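Long-range contacts in aminotransferase (Psychrobacter arcticus 273-4, PDB 3IF2), which probably catalyses pyridoxal phosphate-dependent transfer of amino groups, perhaps as a valine-pyruvate transaminase: residues 221-225 / 256-261; 117-121 / 300-305. Numbering follows the deposited sequence.

Overall arrangement
The two contacts lie on opposite sides of the chain's centre, with centres 30 Å apart and nearest atoms about 13 Å apart, and share no secondary-structure element. Contact 1 (221-225 / 256-261) brings together the loop leading into helix 225-237 and the loop between strands 242-245 and 268-273. It is partly buried: a buried valine touches an isoleucine and an alanine, while an aspartate accepts a backbone NH toward the exposed end. Contact 2 (117-121 / 300-305) is fully buried and joins two helices, with a tyrosine and three asparagines forming a polar cluster beside a selenomethionine. The second subunit reaches contact 2 but does not touch contact 1, where Arg-214 of the same chain supplies the balancing charge.

Contact 1: 221-225 / 256-261; sequences NVLTD and IYSDAH
Neither segment is a regular strand: 221-224 are extended and Asp-225 turns into helix 225-237, while 256-261 is extended apart from a kink at Tyr-257. They run in roughly the same direction, the CA atoms of Val-222 and Ser-258 7.6 Å apart, those of Asp-225 and Ala-260 5.9 Å. In the large domain of this fold type I aminotransferase, the contact ties the start of helix 225-237, after strand 207-213, to the connection between parallel strands 242-245 and 268-273; the Val-222 side chain is about 11 Å from PLP. Thr-224 (chi1 p) is the N-cap, its OG1 bonded to Glu-227 N. Val-222 (t) points its CB toward the other loop: Val-222 CG2 lies 4.4 Å from Ile-256 CG2, Val-222 CG1 4.3 Å from Ala-260 CB and Val-222 CB 3.9 Å from Ser-258 OG. At the far end His-261 N donates to Asp-225 OD1 (chi1 m) at 2.9 Å. Asp-225 OD2 sits over one face of the His-261 ring, 3.1 Å from His-261 ND1 but poorly angled for a bond, and 4.5 Å from like-charged Asp-259 OD2. Outside both segments, Arg-214 pairs with Asp-225 OD1 and hydrogen-bonds Leu-223 O and His-261 O, so its positive charge offsets the crowded carboxylates.

Contact 2: 117-121 / 300-305; sequences NAFFY and MNAVVN
A tyrosine spans the gap between helical segments 117-121 and 300-305, whose axes approach to 12.1 Å at a crossing angle of 109°: Tyr-121 is a knob set in a hole formed by Met-300, Asn-301, Val-304 and Asn-305. The setting is the fold type I architecture of class I and II aminotransferases. Helix 115-125 starts at the cofactor-binding Ser-115 and Gln-116, and its Phe-119 touches pyridoxal phosphate. Both segments are helical, and the closest CA pair is Tyr-121 with Met-300 at 7.4 Å.

Tyr-121 (m) points its CB toward helix 291-305. Met-300, a selenomethionine with chi angles m, t, t, lies along the ring: its CB is 3.9 Å from the Tyr-121 ring centroid and 10° off the normal, a CH-pi contact, while its SE makes an oblique Met-aromatic contact at 4.3 Å from that centroid. Val-304 CG2 packs 4.2 Å from Tyr-121 CE1.

At the ring's far end three asparagines gather. Asn-117 (t) keeps its main partner in Asn-113 N, to which its OD1 is bonded, and that OD1 also accepts Asn-305 ND2 at 3.2 Å. Asn-301 ND2 is held by Leu-111 O and Pro-82 O. The neighbourhood continues into the dimer: Val-303 O receives Gln-116 NE2 of the second subunit, and Val-304 packs on that subunit's Phe-120. Asn-301 OD1 takes two hydrogen bonds: from Tyr-121 OH across the interface at 2.7 Å, and from Asn-305 ND2, one turn later on its own helix, at 3.1 Å.

Contact 1: 221-225 / 256-261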
# COMPACT_ATOMS: atom_id res chain seq x y z
N ASN A 221 -4.87 19.20 -19.90
CA ASN A 221 -3.98 19.30 -21.04
C ASN A 221 -3.48 17.93 -21.48
O ASN A 221 -3.15 17.08 -20.64
CB ASN A 221 -2.73 20.15 -20.70
CG ASN A 221 -1.86 20.44 -21.93
OD1 ASN A 221 -2.36 20.93 -22.94
ND2 ASN A 221 -0.58 20.13 -21.85
N VAL A 222 -3.41 17.73 -22.80
CA VAL A 222 -2.85 16.53 -23.39
C VAL A 222 -1.61 16.98 -24.15
O VAL A 222 -1.72 17.72 -25.14
CB VAL A 222 -3.84 15.79 -24.30
CG1 VAL A 222 -3.18 14.59 -25.02
CG2 VAL A 222 -5.01 15.32 -23.47
N LEU A 223 -0.44 16.57 -23.66
CA LEU A 223 0.84 16.83 -24.34
C LEU A 223 0.73 16.16 -25.70
O LEU A 223 0.29 15.03 -25.80
CB LEU A 223 2.03 16.29 -23.54
CG LEU A 223 2.32 16.96 -22.19
CD1 LEU A 223 3.20 16.08 -21.30
CD2 LEU A 223 2.93 18.34 -22.38
N THR A 224 1.13 16.88 -26.74
CA THR A 224 0.98 16.45 -28.14
C THR A 224 1.92 15.30 -28.49
O THR A 224 2.99 15.15 -27.89
CB THR A 224 1.22 17.63 -29.16
OG1 THR A 224 2.62 17.90 -29.30
CG2 THR A 224 0.48 18.92 -28.74
N ASP A 225 1.52 14.50 -29.48
CA ASP A 225 2.38 13.43 -30.01
C ASP A 225 3.81 13.92 -30.32
O ASP A 225 4.79 13.24 -29.96
CB ASP A 225 1.75 12.77 -31.25
CG ASP A 225 0.57 11.85 -30.91
OD1 ASP A 225 0.36 11.48 -29.71
OD2 ASP A 225 -0.14 11.46 -31.87
N ILE A 256 -9.76 11.06 -23.09
CA ILE A 256 -8.97 11.92 -23.98
C ILE A 256 -9.86 12.31 -25.13
O ILE A 256 -10.38 11.44 -25.81
CB ILE A 256 -7.73 11.20 -24.57
CG1 ILE A 256 -6.69 10.94 -23.50
CG2 ILE A 256 -7.06 12.06 -25.65
CD1 ILE A 256 -5.32 10.47 -24.05
N TYR A 257 -10.01 13.61 -25.37
CA TYR A 257 -10.87 14.10 -26.44
C TYR A 257 -10.10 14.69 -27.64
O TYR A 257 -10.74 15.27 -28.51
CB TYR A 257 -11.88 15.13 -25.92
CG TYR A 257 -12.44 14.93 -24.52
CD1 TYR A 257 -12.94 13.69 -24.06
CD2 TYR A 257 -12.53 16.04 -23.66
CE1 TYR A 257 -13.47 13.57 -22.73
CE2 TYR A 257 -13.05 15.95 -22.36
CZ TYR A 257 -13.51 14.73 -21.90
OH TYR A 257 -13.99 14.75 -20.62
N SER A 258 -8.77 14.55 -27.68
CA SER A 258 -7.95 15.03 -28.81
C SER A 258 -7.02 13.92 -29.30
O SER A 258 -6.72 12.98 -28.57
CB SER A 258 -7.16 16.29 -28.41
OG SER A 258 -6.19 16.02 -27.43
N ASP A 259 -6.55 14.05 -30.54
CA ASP A 259 -5.73 13.02 -31.20
C ASP A 259 -4.42 12.70 -30.43
O ASP A 259 -3.65 13.60 -30.19
CB ASP A 259 -5.41 13.46 -32.65
CG ASP A 259 -4.99 12.29 -33.55
OD1 ASP A 259 -5.75 11.30 -33.66
OD2 ASP A 259 -3.93 12.40 -34.20
N ALA A 260 -4.22 11.44 -30.04
CA ALA A 260 -3.00 11.02 -29.31
C ALA A 260 -2.67 9.54 -29.53
O ALA A 260 -3.56 8.75 -29.83
CB ALA A 260 -3.15 11.29 -27.80
N HIS A 261 -1.40 9.19 -29.37
CA HIS A 261 -0.94 7.81 -29.47
C HIS A 261 -0.27 7.35 -28.17
O HIS A 261 0.47 8.10 -27.56
CB HIS A 261 -0.01 7.63 -30.66
CG HIS A 261 -0.66 7.92 -31.96
ND1 HIS A 261 -0.02 8.56 -33.00
CD2 HIS A 261 -1.94 7.71 -32.38
CE1 HIS A 261 -0.85 8.69 -34.02
NE2 HIS A 261 -2.02 8.20 -33.67

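Contact 2: 117-121 / 300-305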
# COMPACT_ATOMS: atom_id res chain seq x y z
N ASN A 117 1.10 4.72 -5.11
CA ASN A 117 2.09 3.77 -4.61
C ASN A 117 3.19 3.63 -5.67
O ASN A 117 4.39 3.61 -5.34
CB ASN A 117 1.38 2.43 -4.34
CG ASN A 117 2.07 1.56 -3.33
OD1 ASN A 117 2.07 0.33 -3.46
ND2 ASN A 117 2.58 2.17 -2.28
N ALA A 118 2.80 3.58 -6.95
CA ALA A 118 3.77 3.54 -8.05
C ALA A 118 4.68 4.79 -8.05
O ALA A 118 5.88 4.65 -8.23
CB ALA A 118 3.08 3.38 -9.40
N PHE A 119 4.13 5.98 -7.81
CA PHE A 119 4.94 7.20 -7.83
C PHE A 119 5.84 7.31 -6.62
O PHE A 119 6.96 7.80 -6.75
CB PHE A 119 4.12 8.47 -8.01
CG PHE A 119 3.16 8.37 -9.13
CD1 PHE A 119 3.57 7.99 -10.41
CD2 PHE A 119 1.81 8.63 -8.91
CE1 PHE A 119 2.66 7.88 -11.45
CE2 PHE A 119 0.91 8.51 -9.92
CZ PHE A 119 1.33 8.14 -11.20
N PHE A 120 5.37 6.86 -5.45
CA PHE A 120 6.20 6.80 -4.25
C PHE A 120 7.43 5.91 -4.53
O PHE A 120 8.54 6.28 -4.18
CB PHE A 120 5.42 6.31 -3.03
CG PHE A 120 6.28 6.10 -1.82
CD1 PHE A 120 6.76 7.19 -1.11
CD2 PHE A 120 6.64 4.83 -1.40
CE1 PHE A 120 7.60 7.02 0.01
CE2 PHE A 120 7.46 4.65 -0.29
CZ PHE A 120 7.94 5.74 0.43
N TYR A 121 7.23 4.78 -5.21
CA TYR A 121 8.36 3.94 -5.59
C TYR A 121 9.24 4.60 -6.65
O TYR A 121 10.44 4.81 -6.39
CB TYR A 121 7.93 2.54 -6.08
CG TYR A 121 7.22 1.63 -5.08
CD1 TYR A 121 7.37 1.75 -3.70
CD2 TYR A 121 6.45 0.56 -5.56
CE1 TYR A 121 6.72 0.87 -2.82
CE2 TYR A 121 5.81 -0.32 -4.72
CZ TYR A 121 5.93 -0.17 -3.35
OH TYR A 121 5.31 -1.07 -2.52
N MSE A 300 10.44 -3.86 -3.74
CA MSE A 300 9.84 -2.83 -2.88
C MSE A 300 8.45 -3.25 -2.31
O MSE A 300 8.16 -3.01 -1.13
CB MSE A 300 9.75 -1.49 -3.62
CG MSE A 300 11.08 -0.79 -3.76
SE MSE A 300 10.89 0.85 -4.76
CE MSE A 300 12.75 1.43 -4.85
N ASN A 301 7.59 -3.81 -3.17
CA ASN A 301 6.29 -4.37 -2.72
C ASN A 301 6.49 -5.38 -1.63
O ASN A 301 5.84 -5.28 -0.61
CB ASN A 301 5.48 -5.02 -3.88
CG ASN A 301 4.60 -4.03 -4.64
OD1 ASN A 301 4.20 -2.99 -4.11
ND2 ASN A 301 4.23 -4.38 -5.86
N ALA A 302 7.42 -6.31 -1.81
CA ALA A 302 7.76 -7.33 -0.78
C ALA A 302 8.03 -6.72 0.60
O ALA A 302 7.49 -7.18 1.57
CB ALA A 302 8.95 -8.18 -1.20
N VAL A 303 8.82 -5.65 0.65
CA VAL A 303 9.22 -5.05 1.92
C VAL A 303 8.13 -4.12 2.48
O VAL A 303 7.78 -4.22 3.66
CB VAL A 303 10.59 -4.28 1.77
CG1 VAL A 303 11.02 -3.70 3.10
CG2 VAL A 303 11.67 -5.21 1.25
N VAL A 304 7.60 -3.24 1.64
CA VAL A 304 6.61 -2.25 2.08
C VAL A 304 5.21 -2.81 2.26
O VAL A 304 4.52 -2.42 3.20
CB VAL A 304 6.53 -1.06 1.10
CG1 VAL A 304 5.45 -0.03 1.53
CG2 VAL A 304 7.92 -0.38 1.00
N ASN A 305 4.82 -3.76 1.39
CA ASN A 305 3.45 -4.29 1.33
C ASN A 305 3.24 -5.80 1.46
O ASN A 305 2.09 -6.23 1.58
CB ASN A 305 2.87 -3.90 -0.04
CG ASN A 305 2.74 -2.41 -0.23
OD1 ASN A 305 2.42 -1.70 0.71
ND2 ASN A 305 2.94 -1.95 -1.46